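Long-range contact in HIAXHD3 (Humicola insolens, PDB 3ZXK), which probably cleaves arabinofuranose side chains from xylan-type polysaccharides as a family 43 arabinofuranosidase, engineered to display endo-xylanase activity as well: residues E21-S32 / S86-F97. Sequence-based numbering, arbitrary orientation. Where two conformers were deposited one is given.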
ATOM      1  N   GLU A  21       4.724   5.457   7.922  1.00  6.18           N
ATOM      2  CA  GLU A  21       5.806   6.196   8.597  1.00  6.28           C
ATOM      3  C   GLU A  21       5.949   7.490   7.812  1.00  5.67           C
ATOM      4  O   GLU A  21       5.992   7.429   6.598  1.00  6.02           O
ATOM      5  CB  GLU A  21       7.135   5.404   8.503  1.00  7.43           C
ATOM      6  CG  GLU A  21       8.398   6.174   8.950  1.00  8.86           C
ATOM      7  CD  GLU A  21       8.756   5.970  10.413  1.00 11.17           C
ATOM      8  OE1 GLU A  21       8.899   4.809  10.864  1.00 15.83           O
ATOM      9  OE2 GLU A  21       8.907   6.984  11.119  1.00 14.42           O
ATOM     10  N   VAL A  22       6.012   8.646   8.481  1.00  4.75           N
ATOM     11  CA  VAL A  22       6.229   9.929   7.786  0.69  4.72           C
ATOM     12  C   VAL A  22       7.417  10.667   8.384  1.00  4.78           C
ATOM     13  O   VAL A  22       7.633  10.635   9.597  1.00  5.51           O
ATOM     14  CB  VAL A  22       5.009  10.894   7.852  0.69  5.20           C
ATOM     15  CG1 VAL A  22       3.951  10.595   6.788  0.69  6.10           C
ATOM     16  CG2 VAL A  22       4.422  10.993   9.265  0.69  4.21           C
ATOM     17  N   PHE A  23       8.187  11.328   7.531  1.00  4.21           N
ATOM     18  CA  PHE A  23       9.296  12.157   8.008  1.00  4.15           C
ATOM     19  C   PHE A  23       9.587  13.233   6.989  1.00  4.70           C
ATOM     20  O   PHE A  23       9.068  13.178   5.882  1.00  4.79           O
ATOM     21  CB  PHE A  23      10.553  11.317   8.339  1.00  4.41           C
ATOM     22  CG  PHE A  23      11.100  10.540   7.170  1.00  4.71           C
ATOM     23  CD1 PHE A  23      10.645   9.265   6.871  1.00  5.03           C
ATOM     24  CD2 PHE A  23      12.059  11.101   6.343  1.00  5.39           C
ATOM     25  CE1 PHE A  23      11.131   8.563   5.770  1.00  4.87           C
ATOM     26  CE2 PHE A  23      12.570  10.394   5.255  1.00  5.45           C
ATOM     27  CZ  PHE A  23      12.126   9.116   4.977  1.00  4.80           C
ATOM     28  N   ARG A  24      10.388  14.212   7.384  1.00  5.09           N
ATOM     29  CA  ARG A  24      10.708  15.322   6.498  1.00  5.15           C
ATOM     30  C   ARG A  24      12.194  15.365   6.241  1.00  5.73           C
ATOM     31  O   ARG A  24      12.997  15.154   7.165  1.00  6.24           O
ATOM     32  CB  ARG A  24      10.283  16.645   7.145  1.00  5.56           C
ATOM     33  CG  ARG A  24      10.567  17.848   6.279  1.00  6.46           C
ATOM     34  CD  ARG A  24       9.984  19.125   6.857  1.00  7.12           C
ATOM     35  NE  ARG A  24      10.529  19.465   8.169  1.00  8.08           N
ATOM     36  CZ  ARG A  24      11.646  20.161   8.369  1.00  9.43           C
ATOM     37  NH1 ARG A  24      12.375  20.595   7.338  1.00 11.00           N
ATOM     38  NH2 ARG A  24      12.044  20.431   9.600  1.00 11.87           N
ATOM     39  N   VAL A  25      12.564  15.616   4.986  1.00  5.69           N
ATOM     40  CA  VAL A  25      13.944  16.014   4.646  1.00  6.38           C
ATOM     41  C   VAL A  25      13.856  17.350   3.955  1.00  6.72           C
ATOM     42  O   VAL A  25      13.340  17.436   2.835  1.00  6.89           O
ATOM     43  CB  VAL A  25      14.624  14.999   3.705  1.00  7.38           C
ATOM     44  CG1 VAL A  25      16.093  15.387   3.505  1.00  8.12           C
ATOM     45  CG2 VAL A  25      14.500  13.582   4.262  1.00  7.38           C
ATOM     46  N   GLY A  26      14.330  18.403   4.609  1.00  7.62           N
ATOM     47  CA  GLY A  26      14.264  19.730   3.995  1.00  8.64           C
ATOM     48  C   GLY A  26      12.836  20.130   3.673  1.00  8.31           C
ATOM     49  O   GLY A  26      12.010  20.221   4.583  1.00  8.94           O
ATOM     50  N   SER A  27      12.568  20.413   2.391  1.00  8.24           N
ATOM     51  CA  SER A  27      11.250  20.820   1.914  1.00  8.67           C
ATOM     52  C   SER A  27      10.299  19.663   1.557  1.00  7.37           C
ATOM     53  O   SER A  27       9.151  19.883   1.173  1.00  7.90           O
ATOM     54  CB  SER A  27      11.428  21.746   0.701  1.00 10.26           C
ATOM     55  OG  SER A  27      12.157  22.878   1.103  1.00 15.62           O
ATOM     56  N   VAL A  28      10.761  18.427   1.712  1.00  5.53           N
ATOM     57  CA  VAL A  28      10.016  17.280   1.211  1.00  5.22           C
ATOM     58  C   VAL A  28       9.600  16.340   2.335  1.00  4.56           C
ATOM     59  O   VAL A  28      10.410  16.010   3.213  1.00  4.85           O
ATOM     60  CB  VAL A  28      10.836  16.466   0.166  1.00  5.46           C
ATOM     61  CG1 VAL A  28       9.979  15.318  -0.352  1.00  5.89           C
ATOM     62  CG2 VAL A  28      11.304  17.366  -0.971  1.00  6.10           C
ATOM     63  N   PHE A  29       8.345  15.913   2.294  1.00  4.25           N
ATOM     64  CA  PHE A  29       7.862  14.882   3.226  1.00  4.01           C
ATOM     65  C   PHE A  29       7.829  13.553   2.492  1.00  4.32           C
ATOM     66  O   PHE A  29       7.421  13.474   1.321  1.00  5.04           O
ATOM     67  CB  PHE A  29       6.439  15.177   3.687  1.00  4.31           C
ATOM     68  CG  PHE A  29       6.277  16.498   4.372  1.00  4.62           C
ATOM     69  CD1 PHE A  29       6.502  16.606   5.759  1.00  5.40           C
ATOM     70  CD2 PHE A  29       5.862  17.633   3.671  1.00  4.92           C
ATOM     71  CE1 PHE A  29       6.338  17.818   6.423  1.00  5.53           C
ATOM     72  CE2 PHE A  29       5.698  18.859   4.345  1.00  5.85           C
ATOM     73  CZ  PHE A  29       5.933  18.944   5.720  1.00  6.17           C
ATOM     74  N   TYR A  30       8.206  12.501   3.197  1.00  4.79           N
ATOM     75  CA  TYR A  30       8.190  11.126   2.684  1.00  4.80           C
ATOM     76  C   TYR A  30       7.306  10.251   3.552  1.00  4.71           C
ATOM     77  O   TYR A  30       7.228  10.463   4.752  1.00  5.25           O
ATOM     78  CB  TYR A  30       9.608  10.549   2.610  1.00  5.40           C
ATOM     79  CG  TYR A  30      10.443  11.205   1.540  1.00  5.82           C
ATOM     80  CD1 TYR A  30      10.246  10.901   0.189  1.00  6.06           C
ATOM     81  CD2 TYR A  30      11.398  12.159   1.875  1.00  5.82           C
ATOM     82  CE1 TYR A  30      10.997  11.522  -0.790  1.00  6.63           C
ATOM     83  CE2 TYR A  30      12.161  12.786   0.904  1.00  6.35           C
ATOM     84  CZ  TYR A  30      11.966  12.444  -0.408  1.00  6.47           C
ATOM     85  OH  TYR A  30      12.681  13.056  -1.393  1.00  6.62           O
ATOM     86  N   TYR A  31       6.651   9.280   2.934  1.00  4.34           N
ATOM     87  CA  TYR A  31       5.624   8.432   3.586  1.00  4.12           C
ATOM     88  C   TYR A  31       5.907   7.037   3.088  1.00  4.31           C
ATOM     89  O   TYR A  31       5.999   6.815   1.872  1.00  4.74           O
ATOM     90  CB  TYR A  31       4.280   8.913   3.047  1.00  4.14           C
ATOM     91  CG  TYR A  31       2.984   8.249   3.461  1.00  4.79           C
ATOM     92  CD1 TYR A  31       2.766   6.875   3.307  1.00  4.90           C
ATOM     93  CD2 TYR A  31       1.930   9.039   3.911  1.00  6.49           C
ATOM     94  CE1 TYR A  31       1.532   6.301   3.614  1.00  4.16           C
ATOM     95  CE2 TYR A  31       0.711   8.465   4.230  1.00  5.74           C
ATOM     96  CZ  TYR A  31       0.509   7.121   4.075  1.00  4.92           C
ATOM     97  OH  TYR A  31      -0.742   6.660   4.417  1.00  5.60           O
ATOM     98  N   SER A  32       6.074   6.110   4.018  1.00  4.17           N
ATOM     99  CA  SER A  32       6.328   4.705   3.722  1.00  4.50           C
ATOM    100  C   SER A  32       5.162   3.846   4.209  1.00  4.76           C
ATOM    101  O   SER A  32       4.695   4.045   5.325  1.00  5.13           O
ATOM    102  CB  SER A  32       7.640   4.293   4.392  1.00  5.55           C
ATOM    103  OG  SER A  32       7.899   2.906   4.257  1.00  8.19           O
ATOM    104  N   SER A  86       6.324  -1.494   9.072  1.00  5.40           N
ATOM    105  CA  SER A  86       7.781  -1.402   8.939  1.00  4.41           C
ATOM    106  C   SER A  86       8.251   0.034   9.125  1.00  4.15           C
ATOM    107  O   SER A  86       7.524   0.850   9.702  1.00  4.42           O
ATOM    108  CB  SER A  86       8.175  -2.009   7.593  1.00  4.86           C
ATOM    109  OG  SER A  86       7.628  -3.320   7.495  1.00  5.84           O
ATOM    110  N   THR A  87       9.474   0.358   8.737  1.00  3.69           N
ATOM    111  CA  THR A  87       9.977   1.685   9.080  1.00  3.95           C
ATOM    112  C   THR A  87      11.020   2.150   8.065  1.00  3.56           C
ATOM    113  O   THR A  87      11.725   1.336   7.489  1.00  3.88           O
ATOM    114  CB  THR A  87      10.529   1.705  10.534  1.00  4.17           C
ATOM    115  OG1 THR A  87      10.853   3.045  10.887  1.00  4.86           O
ATOM    116  CG2 THR A  87      11.768   0.836  10.685  1.00  4.55           C
ATOM    117  N   LEU A  88      11.098   3.469   7.892  1.00  3.51           N
ATOM    118  CA  LEU A  88      12.000   4.110   6.931  1.00  3.73           C
ATOM    119  C   LEU A  88      12.471   5.430   7.510  1.00  3.74           C
ATOM    120  O   LEU A  88      11.659   6.184   8.062  1.00  4.43           O
ATOM    121  CB  LEU A  88      11.264   4.437   5.641  1.00  4.21           C
ATOM    122  CG  LEU A  88      12.042   5.134   4.523  1.00  4.74           C
ATOM    123  CD1 LEU A  88      13.030   4.131   3.944  1.00  4.54           C
ATOM    124  CD2 LEU A  88      11.108   5.587   3.412  1.00  6.17           C
ATOM    125  N   ARG A  89      13.764   5.726   7.360  1.00  3.73           N
ATOM    126  CA  ARG A  89      14.314   7.060   7.698  1.00  3.50           C
ATOM    127  C   ARG A  89      15.449   7.390   6.759  1.00  3.59           C
ATOM    128  O   ARG A  89      16.049   6.507   6.168  1.00  4.32           O
ATOM    129  CB  ARG A  89      14.816   7.178   9.160  1.00  3.88           C
ATOM    130  CG  ARG A  89      13.749   7.029  10.261  1.00  4.48           C
ATOM    131  CD  ARG A  89      12.875   8.277  10.374  1.00  5.80           C
ATOM    132  NE  ARG A  89      11.670   8.085  11.176  1.00  7.94           N
ATOM    133  CZ  ARG A  89      11.536   8.400  12.471  1.00  7.11           C
ATOM    134  NH1 ARG A  89      12.536   8.933  13.197  1.00  7.08           N
ATOM    135  NH2 ARG A  89      10.376   8.166  13.059  1.00  7.77           N
ATOM    136  N   TYR A  90      15.741   8.675   6.626  1.00  3.74           N
ATOM    137  CA  TYR A  90      16.869   9.114   5.817  1.00  3.82           C
ATOM    138  C   TYR A  90      18.048   9.503   6.720  1.00  4.43           C
ATOM    139  O   TYR A  90      17.894  10.315   7.649  1.00  4.94           O
ATOM    140  CB  TYR A  90      16.441  10.337   5.022  1.00  4.25           C
ATOM    141  CG  TYR A  90      17.545  10.982   4.238  1.00  4.57           C
ATOM    142  CD1 TYR A  90      18.140  10.332   3.144  1.00  4.67           C
ATOM    143  CD2 TYR A  90      17.975  12.260   4.566  1.00  5.19           C
ATOM    144  CE1 TYR A  90      19.152  10.952   2.405  1.00  4.94           C
ATOM    145  CE2 TYR A  90      18.988  12.880   3.866  1.00  5.33           C
ATOM    146  CZ  TYR A  90      19.566  12.232   2.774  1.00  5.22           C
ATOM    147  OH  TYR A  90      20.567  12.890   2.071  1.00  5.58           O
ATOM    148  N   ARG A  91      19.208   8.922   6.436  1.00  4.27           N
ATOM    149  CA  ARG A  91      20.403   9.171   7.229  1.00  4.49           C
ATOM    150  C   ARG A  91      21.214  10.231   6.518  1.00  5.01           C
ATOM    151  O   ARG A  91      21.757   9.985   5.442  1.00  5.41           O
ATOM    152  CB  ARG A  91      21.213   7.887   7.370  1.00  4.65           C
ATOM    153  CG  ARG A  91      22.187   7.931   8.532  1.00  5.34           C
ATOM    154  CD  ARG A  91      22.922   6.617   8.669  1.00  5.65           C
ATOM    155  NE  ARG A  91      23.598   6.565   9.973  1.00  6.81           N
ATOM    156  CZ  ARG A  91      24.288   5.518  10.413  1.00  7.12           C
ATOM    157  NH1 ARG A  91      24.445   4.427   9.645  1.00  7.47           N
ATOM    158  NH2 ARG A  91      24.835   5.549  11.618  1.00  7.88           N
ATOM    159  N   ARG A  92      21.309  11.413   7.133  1.00  5.90           N
ATOM    160  CA  ARG A  92      22.066  12.520   6.528  1.00  6.61           C
ATOM    161  C   ARG A  92      23.558  12.231   6.382  1.00  6.65           C
ATOM    162  O   ARG A  92      24.165  12.598   5.368  1.00  8.17           O
ATOM    163  CB  ARG A  92      21.870  13.812   7.324  1.00  7.74           C
ATOM    164  CG  ARG A  92      20.581  14.537   6.978  1.00  9.53           C
ATOM    165  CD  ARG A  92      19.335  13.784   7.375  1.00 10.19           C
ATOM    166  NE  ARG A  92      18.190  14.699   7.309  1.00 12.58           N
ATOM    167  CZ  ARG A  92      16.949  14.358   7.611  1.00 13.53           C
ATOM    168  NH1 ARG A  92      16.675  13.101   7.957  1.00 11.84           N
ATOM    169  NH2 ARG A  92      15.989  15.268   7.544  1.00 16.05           N
ATOM    170  N   SER A  93      24.144  11.558   7.368  1.00  6.86           N
ATOM    171  CA  SER A  93      25.614  11.420   7.390  1.00  6.84           C
ATOM    172  C   SER A  93      26.178  10.664   6.186  1.00  7.08           C
ATOM    173  O   SER A  93      27.285  10.967   5.734  1.00  7.91           O
ATOM    174  CB  SER A  93      26.086  10.782   8.686  1.00  7.18           C
ATOM    175  OG  SER A  93      25.589   9.467   8.778  1.00  7.26           O
ATOM    176  N   ASN A  94      25.410   9.710   5.656  1.00  6.78           N
ATOM    177  CA  ASN A  94      25.860   9.025   4.448  1.00  7.03           C
ATOM    178  C   ASN A  94      24.866   9.107   3.292  1.00  7.05           C
ATOM    179  O   ASN A  94      24.965   8.324   2.355  1.00  7.78           O
ATOM    180  CB  ASN A  94      26.244   7.560   4.744  1.00  7.33           C
ATOM    181  CG  ASN A  94      25.066   6.757   5.239  1.00  6.86           C
ATOM    182  OD1 ASN A  94      23.990   7.304   5.480  1.00  7.34           O
ATOM    183  ND2 ASN A  94      25.249   5.462   5.350  1.00  7.56           N
ATOM    184  N   ASP A  95      23.951  10.088   3.326  1.00  6.95           N
ATOM    185  CA  ASP A  95      22.966  10.281   2.247  1.00  7.04           C
ATOM    186  C   ASP A  95      22.300   8.966   1.791  1.00  7.07           C
ATOM    187  O   ASP A  95      22.275   8.636   0.597  1.00  7.49           O
ATOM    188  CB  ASP A  95      23.654  10.994   1.054  1.00  7.92           C
ATOM    189  CG  ASP A  95      22.711  11.237  -0.135  1.00  9.50           C
ATOM    190  OD1 ASP A  95      21.496  11.512   0.041  1.00  9.27           O
ATOM    191  OD2 ASP A  95      23.193  11.144  -1.275  1.00 12.85           O
ATOM    192  N   ARG A  96      21.754   8.235   2.751  1.00  5.77           N
ATOM    193  CA  ARG A  96      21.201   6.914   2.511  0.51  5.37           C
ATOM    194  C   ARG A  96      19.863   6.739   3.220  1.00  4.86           C
ATOM    195  O   ARG A  96      19.720   7.083   4.415  1.00  5.01           O
ATOM    196  CB  ARG A  96      22.208   5.849   2.977  0.51  5.97           C
ATOM    197  CG  ARG A  96      21.763   4.408   2.777  0.51  6.03           C
ATOM    198  CD  ARG A  96      22.943   3.450   2.904  0.51  6.99           C
ATOM    199  NE  ARG A  96      23.977   3.756   1.918  0.51  9.14           N
ATOM    200  CZ  ARG A  96      24.032   3.278   0.677  0.51 10.81           C
ATOM    201  NH1 ARG A  96      23.118   2.411   0.231  0.51 10.71           N
ATOM    202  NH2 ARG A  96      25.027   3.651  -0.115  0.51 12.40           N
ATOM    203  N   PHE A  97      18.889   6.197   2.501  1.00  4.12           N
ATOM    204  CA  PHE A  97      17.615   5.785   3.121  1.00  3.73           C
ATOM    205  C   PHE A  97      17.699   4.352   3.653  1.00  3.62           C
ATOM    206  O   PHE A  97      18.245   3.467   2.975  1.00  3.79           O
ATOM    207  CB  PHE A  97      16.483   5.849   2.097  1.00  3.63           C
ATOM    208  CG  PHE A  97      16.062   7.251   1.706  1.00  3.84           C
ATOM    209  CD1 PHE A  97      16.718   7.919   0.663  1.00  4.31           C
ATOM    210  CD2 PHE A  97      14.970   7.878   2.318  1.00  4.01           C
ATOM    211  CE1 PHE A  97      16.315   9.200   0.279  1.00  5.60           C
ATOM    212  CE2 PHE A  97      14.574   9.171   1.936  1.00  5.25           C
ATOM    213  CZ  PHE A  97      15.243   9.822   0.916  1.00  6.01           C
TER
HETATM  214  O   HOH W   1      13.896  13.162   8.767  1.00 12.25           O
HETATM  215  O   HOH W   2      15.447  18.143   7.244  1.00 18.19           O
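Glu21 meets Thr87 and Arg89 where the innermost strands of two neighbouring blades, 21-25 and 87-91, run nearly parallel in the five-bladed beta-propeller of family 43, an example of blades joined by side chains rather than backbone bonds. Glu21 OE1 accepts Thr87 OG1 at 2.6 Å from above the carboxylate plane; that hydroxyl also pairs with Leu146 N. In a salt bridge Arg89 grips side-on, NE and NH2 both donating to Glu21 OE2, Arg89 NH2 at 2.7 Å on the syn side. Bends at chi2 in both chains (93° in Glu21, -75° in Arg89) bring these ends together; Arg89 NH2 also donates to Met196 O of strand 192-199. Replacing Glu21 by an alanine would probably leave the Arg89 guanidinium without its counter-charge and Thr87 OG1 without its acceptor. Alongside, the Phe23 ring takes Arg89 CA over one face and Phe97 CE2 at its edge. Phe23 CE1 lies 3.3 Å from Leu88 O, which, like Leu88 N, is buried without a partner. Arg92 NH1 holds Tyr90 O, and water bridges Arg92 NH2 to Gly26 N. A second water accepts from Arg92 NH1 and donates to Arg24 O, which also takes Arg92 NH2 on a lone pair at 3.0 Å.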